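Local atomic coordinates of acyltransferase (PDB entry 4Q38), a protein that probably transfers long aliphatic acyl groups from acyl-CoA to amino or hydroxyl groups on the sugar of teicoplanin-type glycopeptide antibiotics. Residues A[180-183]-A[184-187]. Sequence-based numbering, arbitrary orientation.
Sequences TTYH and LRGI
R185 runs alongside T181, and NE and NH2 each take one of its oxygens. R185 NE donates to T181 O at 2.9 Å. It comes from above the carbonyl plane, 63° out of it. R185 NH2 reaches T181 OG1 at 3.1 Å through a bent bond. A bend at chi3 (-71°) turns the guanidinium back along the last helical turn. T181 OG1 is also bonded to W178 O. R185 NH1 bonds to A106 O, so all three guanidinium nitrogens have an oxygen partner.

R185 NH2 lies over one face of the Y182 ring, offset toward the rim. The ring and guanidinium planes are 68° apart, and any cation-pi attraction is weak. I187 sends CD1 to Y182 CD2 at 3.6 Å. The same methyl sits over the centre of one guanidinium face, so it packs against both groups.

The backbone then closes the helix. I187 N donates nearly straight to Y182 O at 3.3 Å. G186 N bonds to H183 O, and G186 has positive phi. Y182 lies close to S197, which binds N-acetyl-D-glucosamine in a structure of this protein, though not in this model. The arrangement is a Schellman motif, ending helix 177-184 just before strand 188-191, an edge strand of the GNAT-like sheet.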
loop_
_atom_site.group_PDB
_atom_site.type_symbol
_atom_site.label_atom_id
_atom_site.label_comp_id
_atom_site.label_asym_id
_atom_site.label_seq_id
_atom_site.Cartn_x
_atom_site.Cartn_y
_atom_site.Cartn_z
ATOM N N THR A 180 -2.051 2.819 -1.531
ATOM C CA THR A 180 -1.813 3.244 -2.924
ATOM C C THR A 180 -1.772 4.768 -3.111
ATOM O O THR A 180 -1.313 5.221 -4.150
ATOM C CB THR A 180 -2.789 2.608 -3.947
ATOM O OG1 THR A 180 -4.123 2.800 -3.500
ATOM C CG2 THR A 180 -2.523 1.092 -4.102
ATOM N N THR A 181 -2.200 5.557 -2.115
ATOM C CA THR A 181 -2.022 7.017 -2.211
ATOM C C THR A 181 -0.543 7.382 -2.254
ATOM O O THR A 181 -0.190 8.435 -2.769
ATOM C CB THR A 181 -2.676 7.847 -1.058
ATOM O OG1 THR A 181 -2.032 7.570 0.195
ATOM C CG2 THR A 181 -4.178 7.602 -0.942
ATOM N N TYR A 182 0.311 6.523 -1.688
ATOM C CA TYR A 182 1.758 6.752 -1.740
ATOM C C TYR A 182 2.265 6.609 -3.172
ATOM O O TYR A 182 2.969 7.490 -3.680
ATOM C CB TYR A 182 2.513 5.785 -0.825
ATOM C CG TYR A 182 2.474 6.129 0.652
ATOM C CD1 TYR A 182 1.314 5.932 1.409
ATOM C CD2 TYR A 182 3.616 6.614 1.309
ATOM C CE1 TYR A 182 1.282 6.234 2.770
ATOM C CE2 TYR A 182 3.592 6.913 2.670
ATOM C CZ TYR A 182 2.422 6.723 3.390
ATOM O OH TYR A 182 2.389 7.012 4.734
ATOM N N HIS A 183 1.903 5.502 -3.826
ATOM C CA HIS A 183 2.330 5.283 -5.204
ATOM C C HIS A 183 1.800 6.380 -6.083
ATOM O O HIS A 183 2.528 6.922 -6.912
ATOM C CB HIS A 183 1.830 3.940 -5.746
ATOM C CG HIS A 183 2.030 2.773 -4.811
ATOM N ND1 HIS A 183 1.499 2.731 -3.579
ATOM C CD2 HIS A 183 2.705 1.569 -4.989
ATOM C CE1 HIS A 183 1.820 1.568 -2.986
ATOM N NE2 HIS A 183 2.546 0.846 -3.855
ATOM N N LEU A 184 0.521 6.709 -5.906
ATOM C CA LEU A 184 -0.177 7.681 -6.770
ATOM C C LEU A 184 0.232 9.142 -6.557
ATOM O O LEU A 184 0.009 9.989 -7.428
ATOM C CB LEU A 184 -1.703 7.533 -6.619
ATOM C CG LEU A 184 -2.301 6.214 -7.148
ATOM C CD1 LEU A 184 -3.786 6.105 -6.817
ATOM C CD2 LEU A 184 -2.065 6.051 -8.632
ATOM N N ARG A 185 0.829 9.439 -5.409
ATOM C CA ARG A 185 1.386 10.772 -5.200
ATOM C C ARG A 185 2.846 10.871 -5.610
ATOM O O ARG A 185 3.463 11.920 -5.461
ATOM C CB ARG A 185 1.216 11.204 -3.750
ATOM C CG ARG A 185 -0.201 11.625 -3.410
ATOM C CD ARG A 185 -0.306 11.952 -1.937
ATOM N NE ARG A 185 -0.212 10.765 -1.076
ATOM C CZ ARG A 185 0.132 10.801 0.208
ATOM N NH1 ARG A 185 0.502 11.956 0.774
ATOM N NH2 ARG A 185 0.151 9.680 0.926
ATOM N N GLY A 186 3.414 9.787 -6.134
ATOM C CA GLY A 186 4.814 9.833 -6.526
ATOM C C GLY A 186 5.784 10.054 -5.370
ATOM O O GLY A 186 6.857 10.626 -5.559
ATOM N N ILE A 187 5.405 9.601 -4.179
ATOM C CA ILE A 187 6.252 9.717 -2.989
ATOM C C ILE A 187 6.825 8.383 -2.538
ATOM O O ILE A 187 7.524 8.316 -1.520
ATOM C CB ILE A 187 5.497 10.413 -1.818
ATOM C CG1 ILE A 187 4.258 9.605 -1.392
ATOM C CG2 ILE A 187 5.115 11.825 -2.235
ATOM C CD1 ILE A 187 3.689 9.981 -0.038
#